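Local coordinates for protein 2-c-methyl-d-erythritol 2,4-cyclodiphosphate synthase (Plasmodium falciparum, PDB 4C81) that probably catalyses the cyclisation of a CDP-linked methylerythritol phosphate to 2-C-methyl-D-erythritol 2,4-cyclodiphosphate, releasing CMP, in apicoplast isoprenoid precursor synthesis, at residues Q12-E24 with N53-H67. The protein carries 1 engineered substitution. Residues are numbered along the deposited sequence; the frame is centred on the assembly and turned at random. Where two conformers were deposited one is given.
Sequences QGYDIHKIKVLDE and NVLVLSHSDGDIIYH. With ZN (zinc ion), chain B.
D15 and H17 of strand 9-21 meet H67 of helix 64-77 around a zinc ion, which D15 OD2 and H17 NE2 each bind at 2.0 Å and H67 ND1 at 2.1 Å; a water is the fourth ligand. The two imidazoles approach rim to rim with planes 77° apart, H17 NE2 lying at the edge of the H67 ring. Packing is tight here: G62 CA sits over one face of the H17 ring, 3.8 Å from its centroid, while I64 CG2 reaches the ring edge at CD2 (3.5 Å). With CG anti to the backbone N (chi1 -164°), D15 extends to the metal, and its OD1 forms a salt bridge with K157 of a second subunit. H67 NE2 is hydrogen-bonded to S98 OG. Farther along, strand 54-57 pairs antiparallel with 9-21, K20 N bonding to L55 O and L55 N to K20 O, both hydrogen bonds 2.8 Å long. I19 CB packs on V54 CG1 (3.8 Å) on the buried side. The face carrying K20 and L55 is more open to solvent, and K20 leads its amine away. L22 CD2 meets L55 CD1 crosswise at the exposed end. Two histidines and an aspartate holding zinc beside bound CDP form the metal site characteristic of trimeric IspF (YgbB).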
ATOM      1  N   GLN A  12       6.653   2.150   3.626  1.00 16.38           N
ATOM      2  CA  GLN A  12       5.380   1.488   3.871  1.00 13.54           C
ATOM      3  C   GLN A  12       5.596   0.332   4.832  1.00 12.39           C
ATOM      4  O   GLN A  12       6.434  -0.527   4.593  1.00 14.81           O
ATOM      5  CB  GLN A  12       4.774   0.955   2.582  1.00 16.51           C
ATOM      6  CG  GLN A  12       3.398   0.344   2.783  1.00 15.79           C
ATOM      7  CD  GLN A  12       2.834  -0.233   1.523  1.00 24.33           C
ATOM      8  OE1 GLN A  12       3.296  -1.268   1.044  1.00 21.51           O
ATOM      9  NE2 GLN A  12       1.823   0.430   0.970  1.00 26.13           N
ATOM     10  N   GLY A  13       4.827   0.324   5.913  1.00 13.07           N
ATOM     11  CA  GLY A  13       4.855  -0.753   6.880  1.00 16.41           C
ATOM     12  C   GLY A  13       3.561  -1.531   6.794  1.00 13.99           C
ATOM     13  O   GLY A  13       2.510  -0.966   6.499  1.00 15.28           O
ATOM     14  N   TYR A  14       3.664  -2.838   6.990  1.00 13.63           N
ATOM     15  CA  TYR A  14       2.504  -3.711   7.028  1.00 14.75           C
ATOM     16  C   TYR A  14       2.574  -4.570   8.281  1.00 14.22           C
ATOM     17  O   TYR A  14       3.654  -4.984   8.704  1.00 17.53           O
ATOM     18  CB  TYR A  14       2.474  -4.600   5.789  1.00 14.44           C
ATOM     19  CG  TYR A  14       1.497  -5.747   5.899  1.00 14.28           C
ATOM     20  CD1 TYR A  14       0.147  -5.552   5.671  1.00 13.78           C
ATOM     21  CD2 TYR A  14       1.937  -7.024   6.235  1.00 15.90           C
ATOM     22  CE1 TYR A  14      -0.756  -6.601   5.772  1.00 16.74           C
ATOM     23  CE2 TYR A  14       1.048  -8.082   6.331  1.00 16.32           C
ATOM     24  CZ  TYR A  14      -0.296  -7.862   6.101  1.00 20.61           C
ATOM     25  OH  TYR A  14      -1.177  -8.907   6.206  1.00 23.93           O
ATOM     26  N   ASP A  15       1.420  -4.826   8.886  1.00 13.42           N
ATOM     27  CA  ASP A  15       1.345  -5.794   9.967  1.00 13.49           C
ATOM     28  C   ASP A  15      -0.036  -6.429  10.016  1.00 15.57           C
ATOM     29  O   ASP A  15      -1.023  -5.851   9.539  1.00 16.04           O
ATOM     30  CB  ASP A  15       1.683  -5.141  11.307  1.00 13.61           C
ATOM     31  CG  ASP A  15       2.006  -6.154  12.394  1.00 19.65           C
ATOM     32  OD1 ASP A  15       2.346  -7.322  12.078  1.00 18.55           O
ATOM     33  OD2 ASP A  15       1.914  -5.775  13.579  1.00 24.62           O
ATOM     34  N   ILE A  16      -0.078  -7.634  10.578  1.00 15.18           N
ATOM     35  CA  ILE A  16      -1.309  -8.390  10.770  1.00 18.44           C
ATOM     36  C   ILE A  16      -1.185  -9.176  12.072  1.00 14.06           C
ATOM     37  O   ILE A  16      -0.120  -9.727  12.371  1.00 18.72           O
ATOM     38  CB  ILE A  16      -1.584  -9.355   9.573  1.00 19.92           C
ATOM     39  CG1 ILE A  16      -2.842 -10.201   9.824  1.00 17.69           C
ATOM     40  CG2 ILE A  16      -0.374 -10.252   9.299  1.00 16.66           C
ATOM     41  CD1 ILE A  16      -3.298 -11.012   8.618  1.00 20.81           C
ATOM     42  N   HIS A  17      -2.264  -9.203  12.858  1.00 14.34           N
ATOM     43  CA  HIS A  17      -2.330 -10.069  14.030  1.00 18.67           C
ATOM     44  C   HIS A  17      -3.679 -10.753  14.138  1.00 18.26           C
ATOM     45  O   HIS A  17      -4.702 -10.202  13.722  1.00 18.75           O
ATOM     46  CB  HIS A  17      -2.003  -9.294  15.310  1.00 16.73           C
ATOM     47  CG  HIS A  17      -0.544  -8.993  15.462  1.00 17.75           C
ATOM     48  ND1 HIS A  17       0.392  -9.971  15.723  1.00 19.80           N
ATOM     49  CD2 HIS A  17       0.144  -7.832  15.352  1.00 16.23           C
ATOM     50  CE1 HIS A  17       1.593  -9.420  15.785  1.00 17.94           C
ATOM     51  NE2 HIS A  17       1.470  -8.125  15.563  1.00 21.58           N
ATOM     52  N   LYS A  18      -3.651 -11.970  14.681  1.00 18.57           N
ATOM     53  CA  LYS A  18      -4.851 -12.752  14.943  1.00 18.93           C
ATOM     54  C   LYS A  18      -5.573 -12.175  16.150  1.00 19.47           C
ATOM     55  O   LYS A  18      -4.937 -11.794  17.141  1.00 20.35           O
ATOM     56  CB  LYS A  18      -4.495 -14.217  15.215  1.00 21.37           C
ATOM     57  CG  LYS A  18      -3.845 -14.939  14.043  1.00 21.12           C
ATOM     58  CD  LYS A  18      -3.357 -16.339  14.430  1.00 30.88           C
ATOM     59  CE  LYS A  18      -4.500 -17.291  14.766  1.00 51.11           C
ATOM     60  NZ  LYS A  18      -5.472 -17.442  13.645  1.00 57.41           N
ATOM     61  N   ILE A  19      -6.896 -12.108  16.059  1.00 19.24           N
ATOM     62  CA  ILE A  19      -7.714 -11.599  17.152  1.00 18.04           C
ATOM     63  C   ILE A  19      -8.893 -12.514  17.457  1.00 21.56           C
ATOM     64  O   ILE A  19      -9.274 -13.366  16.643  1.00 20.83           O
ATOM     65  CB  ILE A  19      -8.262 -10.182  16.850  1.00 18.36           C
ATOM     66  CG1 ILE A  19      -9.101 -10.170  15.563  1.00 19.12           C
ATOM     67  CG2 ILE A  19      -7.122  -9.181  16.756  1.00 23.19           C
ATOM     68  CD1 ILE A  19     -10.106  -9.046  15.510  1.00 19.91           C
ATOM     69  N   LYS A  20      -9.459 -12.317  18.645  1.00 28.94           N
ATOM     70  CA  LYS A  20     -10.693 -12.969  19.061  1.00 22.58           C
ATOM     71  C   LYS A  20     -11.586 -11.909  19.698  1.00 17.61           C
ATOM     72  O   LYS A  20     -11.233 -11.328  20.729  1.00 22.86           O
ATOM     73  CB  LYS A  20     -10.392 -14.095  20.052  1.00 25.09           C
ATOM     74  CG  LYS A  20     -11.622 -14.822  20.578  1.00 53.58           C
ATOM     75  CD  LYS A  20     -11.252 -16.135  21.253  1.00 47.46           C
ATOM     76  CE  LYS A  20     -10.956 -17.230  20.238  1.00 48.93           C
ATOM     77  NZ  LYS A  20     -10.614 -18.519  20.889  1.00 51.71           N
ATOM     78  N   VAL A  21     -12.722 -11.631  19.064  1.00 23.25           N
ATOM     79  CA  VAL A  21     -13.662 -10.641  19.577  1.00 23.72           C
ATOM     80  C   VAL A  21     -14.461 -11.270  20.711  1.00 27.71           C
ATOM     81  O   VAL A  21     -14.962 -12.388  20.575  1.00 27.65           O
ATOM     82  CB  VAL A  21     -14.617 -10.132  18.477  1.00 20.35           C
ATOM     83  CG1 VAL A  21     -15.628  -9.153  19.059  1.00 28.45           C
ATOM     84  CG2 VAL A  21     -13.823  -9.471  17.345  1.00 27.24           C
ATOM     85  N   LEU A  22     -14.563 -10.554  21.829  1.00 27.93           N
ATOM     86  CA  LEU A  22     -15.289 -11.048  22.998  1.00 30.37           C
ATOM     87  C   LEU A  22     -16.786 -10.835  22.802  1.00 27.57           C
ATOM     88  O   LEU A  22     -17.365  -9.861  23.293  1.00 34.64           O
ATOM     89  CB  LEU A  22     -14.800 -10.353  24.273  1.00 30.25           C
ATOM     90  CG  LEU A  22     -13.315 -10.538  24.597  1.00 25.31           C
ATOM     91  CD1 LEU A  22     -12.945  -9.819  25.889  1.00 29.74           C
ATOM     92  CD2 LEU A  22     -12.954 -12.018  24.684  1.00 26.12           C
ATOM     93  N   ASP A  23     -17.394 -11.751  22.056  1.00 29.46           N
ATOM     94  CA  ASP A  23     -18.831 -11.729  21.792  1.00 35.32           C
ATOM     95  C   ASP A  23     -19.516 -12.751  22.705  1.00 34.03           C
ATOM     96  O   ASP A  23     -18.980 -13.094  23.762  1.00 35.68           O
ATOM     97  CB  ASP A  23     -19.095 -12.008  20.300  1.00 33.26           C
ATOM     98  CG  ASP A  23     -18.632 -13.396  19.855  1.00 34.51           C
ATOM     99  OD1 ASP A  23     -18.183 -14.198  20.702  1.00 35.93           O
ATOM    100  OD2 ASP A  23     -18.712 -13.684  18.643  1.00 40.41           O
ATOM    101  N   GLU A  24     -20.699 -13.223  22.311  1.00 39.79           N
ATOM    102  CA  GLU A  24     -21.366 -14.320  23.005  1.00 52.86           C
ATOM    103  C   GLU A  24     -21.082 -15.628  22.259  1.00 64.57           C
ATOM    104  O   GLU A  24     -21.743 -15.947  21.269  1.00 60.79           O
ATOM    105  CB  GLU A  24     -22.870 -14.056  23.116  1.00 59.23           C
ATOM    106  CG  GLU A  24     -23.229 -12.905  24.059  1.00 44.39           C
ATOM    107  CD  GLU A  24     -22.845 -11.536  23.515  1.00 97.65           C
ATOM    108  OE1 GLU A  24     -23.235 -11.216  22.372  1.00108.94           O
ATOM    109  OE2 GLU A  24     -22.157 -10.778  24.233  1.00 48.01           O
ATOM    110  N   ASN A  53     -12.725  -5.182  24.482  1.00 21.46           N
ATOM    111  CA  ASN A  53     -13.617  -6.224  23.959  1.00 30.53           C
ATOM    112  C   ASN A  53     -12.995  -7.121  22.879  1.00 24.43           C
ATOM    113  O   ASN A  53     -13.698  -7.911  22.247  1.00 24.29           O
ATOM    114  CB  ASN A  53     -14.932  -5.601  23.452  1.00 30.04           C
ATOM    115  CG  ASN A  53     -14.788  -4.890  22.107  1.00 35.06           C
ATOM    116  OD1 ASN A  53     -15.638  -5.039  21.229  1.00 40.72           O
ATOM    117  ND2 ASN A  53     -13.725  -4.112  21.945  1.00 26.08           N
ATOM    118  N   VAL A  54     -11.682  -7.005  22.680  1.00 24.25           N
ATOM    119  CA  VAL A  54     -10.965  -7.826  21.696  1.00 20.43           C
ATOM    120  C   VAL A  54      -9.675  -8.392  22.291  1.00 20.43           C
ATOM    121  O   VAL A  54      -8.901  -7.668  22.919  1.00 22.28           O
ATOM    122  CB  VAL A  54     -10.605  -7.015  20.428  1.00 20.21           C
ATOM    123  CG1 VAL A  54      -9.965  -7.923  19.387  1.00 22.00           C
ATOM    124  CG2 VAL A  54     -11.841  -6.327  19.853  1.00 22.42           C
ATOM    125  N   LEU A  55      -9.464  -9.692  22.098  1.00 23.54           N
ATOM    126  CA  LEU A  55      -8.223 -10.345  22.488  1.00 22.35           C
ATOM    127  C   LEU A  55      -7.336 -10.476  21.261  1.00 25.66           C
ATOM    128  O   LEU A  55      -7.836 -10.623  20.147  1.00 24.40           O
ATOM    129  CB  LEU A  55      -8.496 -11.734  23.066  1.00 29.69           C
ATOM    130  CG  LEU A  55      -9.290 -11.794  24.372  1.00 34.30           C
ATOM    131  CD1 LEU A  55      -9.496 -13.242  24.781  1.00 33.36           C
ATOM    132  CD2 LEU A  55      -8.589 -11.019  25.477  1.00 32.27           C
ATOM    133  N   VAL A  56      -6.024 -10.418  21.472  1.00 26.65           N
ATOM    134  CA  VAL A  56      -5.060 -10.632  20.401  1.00 24.30           C
ATOM    135  C   VAL A  56      -4.245 -11.882  20.733  1.00 36.67           C
ATOM    136  O   VAL A  56      -3.768 -12.042  21.861  1.00 32.49           O
ATOM    137  CB  VAL A  56      -4.157  -9.391  20.187  1.00 24.42           C
ATOM    138  CG1 VAL A  56      -3.187  -9.201  21.348  1.00 29.18           C
ATOM    139  CG2 VAL A  56      -3.408  -9.495  18.857  1.00 24.99           C
ATOM    140  N   LEU A  57      -4.127 -12.782  19.760  1.00 33.55           N
ATOM    141  CA  LEU A  57      -3.397 -14.034  19.938  1.00 28.86           C
ATOM    142  C   LEU A  57      -2.002 -13.871  19.347  1.00 31.41           C
ATOM    143  O   LEU A  57      -1.770 -14.192  18.178  1.00 33.88           O
ATOM    144  CB  LEU A  57      -4.147 -15.197  19.277  1.00 30.38           C
ATOM    145  CG  LEU A  57      -5.613 -15.378  19.689  1.00 63.42           C
ATOM    146  CD1 LEU A  57      -6.240 -16.537  18.929  1.00 60.05           C
ATOM    147  CD2 LEU A  57      -5.751 -15.587  21.192  1.00 58.58           C
ATOM    148  N   SER A  58      -1.089 -13.348  20.164  1.00 32.03           N
ATOM    149  CA  SER A  58       0.280 -13.057  19.736  0.60 27.20           C
ATOM    150  C   SER A  58       1.245 -13.131  20.914  1.00 49.18           C
ATOM    151  O   SER A  58       0.839 -12.982  22.069  1.00 40.51           O
ATOM    152  CB  SER A  58       0.358 -11.657  19.122  0.60 31.95           C
ATOM    153  OG  SER A  58      -0.691 -11.427  18.198  0.60 37.87           O
ATOM    154  N   HIS A  59       2.524 -13.353  20.616  1.00 42.06           N
ATOM    155  CA  HIS A  59       3.575 -13.291  21.633  1.00 52.27           C
ATOM    156  C   HIS A  59       3.818 -11.832  22.025  1.00 53.26           C
ATOM    157  O   HIS A  59       4.179 -11.539  23.166  1.00 53.51           O
ATOM    158  CB  HIS A  59       4.875 -13.920  21.123  1.00 63.15           C
ATOM    159  CG  HIS A  59       4.796 -15.403  20.929  1.00103.99           C
ATOM    160  ND1 HIS A  59       4.453 -16.268  21.946  1.00105.28           N
ATOM    161  CD2 HIS A  59       5.031 -16.174  19.842  1.00116.87           C
ATOM    162  CE1 HIS A  59       4.471 -17.509  21.490  1.00101.79           C
ATOM    163  NE2 HIS A  59       4.819 -17.479  20.216  1.00 74.27           N
ATOM    164  N   SER A  60       3.617 -10.929  21.065  1.00 43.00           N
ATOM    165  CA  SER A  60       3.723  -9.489  21.292  1.00 45.34           C
ATOM    166  C   SER A  60       2.376  -8.917  21.743  1.00 28.55           C
ATOM    167  O   SER A  60       1.403  -9.659  21.908  1.00 43.56           O
ATOM    168  CB  SER A  60       4.181  -8.796  20.005  1.00 42.37           C
ATOM    169  OG  SER A  60       3.160  -8.823  19.020  1.00 36.79           O
ATOM    170  N   ASP A  61       2.323  -7.597  21.926  1.00 28.21           N
ATOM    171  CA  ASP A  61       1.089  -6.905  22.326  1.00 36.67           C
ATOM    172  C   ASP A  61       0.045  -6.786  21.201  1.00 25.54           C
ATOM    173  O   ASP A  61      -1.087  -6.365  21.444  1.00 30.61           O
ATOM    174  CB  ASP A  61       1.406  -5.515  22.900  1.00 30.70           C
ATOM    175  CG  ASP A  61       2.034  -4.572  21.879  1.00 47.56           C
ATOM    176  OD1 ASP A  61       2.200  -4.957  20.704  1.00 30.78           O
ATOM    177  OD2 ASP A  61       2.368  -3.433  22.263  1.00 30.80           O
ATOM    178  N   GLY A  62       0.438  -7.136  19.979  1.00 27.48           N
ATOM    179  CA  GLY A  62      -0.483  -7.192  18.847  1.00 33.28           C
ATOM    180  C   GLY A  62      -0.828  -5.844  18.235  1.00 30.32           C
ATOM    181  O   GLY A  62      -1.775  -5.746  17.453  1.00 23.58           O
ATOM    182  N   ASP A  63      -0.053  -4.814  18.569  1.00 23.69           N
ATOM    183  CA  ASP A  63      -0.356  -3.447  18.144  1.00 16.21           C
ATOM    184  C   ASP A  63       0.069  -3.213  16.692  1.00 16.28           C
ATOM    185  O   ASP A  63       1.162  -2.708  16.421  1.00 18.15           O
ATOM    186  CB  ASP A  63       0.308  -2.431  19.086  1.00 18.08           C
ATOM    187  CG  ASP A  63      -0.251  -1.024  18.927  1.00 25.23           C
ATOM    188  OD1 ASP A  63      -0.635  -0.638  17.800  1.00 23.74           O
ATOM    189  OD2 ASP A  63      -0.305  -0.288  19.935  1.00 25.90           O
ATOM    190  N   ILE A  64      -0.812  -3.579  15.766  1.00 16.49           N
ATOM    191  CA  ILE A  64      -0.525  -3.464  14.332  1.00 17.97           C
ATOM    192  C   ILE A  64      -0.160  -2.039  13.904  1.00 21.14           C
ATOM    193  O   ILE A  64       0.614  -1.855  12.964  1.00 19.28           O
ATOM    194  CB  ILE A  64      -1.693  -4.000  13.442  1.00 16.48           C
ATOM    195  CG1 ILE A  64      -3.023  -3.327  13.802  1.00 16.34           C
ATOM    196  CG2 ILE A  64      -1.795  -5.526  13.547  1.00 17.63           C
ATOM    197  CD1 ILE A  64      -4.168  -3.675  12.863  1.00 17.66           C
ATOM    198  N   ILE A  65      -0.715  -1.037  14.583  1.00 18.26           N
ATOM    199  CA  ILE A  65      -0.438   0.357  14.235  1.00 13.15           C
ATOM    200  C   ILE A  65       1.004   0.730  14.588  1.00 16.52           C
ATOM    201  O   ILE A  65       1.768   1.189  13.730  1.00 16.66           O
ATOM    202  CB  ILE A  65      -1.441   1.326  14.906  1.00 15.20           C
ATOM    203  CG1 ILE A  65      -2.847   1.112  14.334  1.00 22.26           C
ATOM    204  CG2 ILE A  65      -1.017   2.766  14.709  1.00 22.04           C
ATOM    205  CD1 ILE A  65      -3.897   2.028  14.937  1.00 18.35           C
ATOM    206  N   TYR A  66       1.384   0.530  15.847  1.00 18.46           N
ATOM    207  CA  TYR A  66       2.756   0.830  16.262  1.00 18.06           C
ATOM    208  C   TYR A  66       3.791   0.022  15.485  1.00 19.81           C
ATOM    209  O   TYR A  66       4.822   0.567  15.078  1.00 22.05           O
ATOM    210  CB  TYR A  66       2.945   0.607  17.772  1.00 19.53           C
ATOM    211  CG  TYR A  66       2.458   1.730  18.684  1.00 19.39           C
ATOM    212  CD1 TYR A  66       1.999   2.951  18.179  1.00 17.98           C
ATOM    213  CD2 TYR A  66       2.504   1.578  20.067  1.00 29.38           C
ATOM    214  CE1 TYR A  66       1.575   3.968  19.023  1.00 16.61           C
ATOM    215  CE2 TYR A  66       2.084   2.594  20.918  1.00 22.27           C
ATOM    216  CZ  TYR A  66       1.621   3.781  20.390  1.00 20.61           C
ATOM    217  OH  TYR A  66       1.208   4.786  21.230  1.00 25.08           O
ATOM    218  N   HIS A  67       3.520  -1.264  15.275  1.00 16.65           N
ATOM    219  CA  HIS A  67       4.458  -2.133  14.569  1.00 17.37           C
ATOM    220  C   HIS A  67       4.610  -1.708  13.106  1.00 17.78           C
ATOM    221  O   HIS A  67       5.732  -1.616  12.598  1.00 20.42           O
ATOM    222  CB  HIS A  67       4.042  -3.604  14.656  1.00 21.24           C
ATOM    223  CG  HIS A  67       3.926  -4.122  16.057  1.00 15.18           C
ATOM    224  ND1 HIS A  67       3.389  -5.356  16.353  1.00 21.87           N
ATOM    225  CD2 HIS A  67       4.256  -3.560  17.244  1.00 22.86           C
ATOM    226  CE1 HIS A  67       3.399  -5.536  17.662  1.00 22.77           C
ATOM    227  NE2 HIS A  67       3.922  -4.461  18.225  1.00 23.60           N
TER
HETATM  228 ZN    ZN B1240       2.929  -6.816  14.975  1.00 19.88          ZN
HETATM  229  O   HOH W   1       4.561  -7.331  14.353  1.00 28.90           O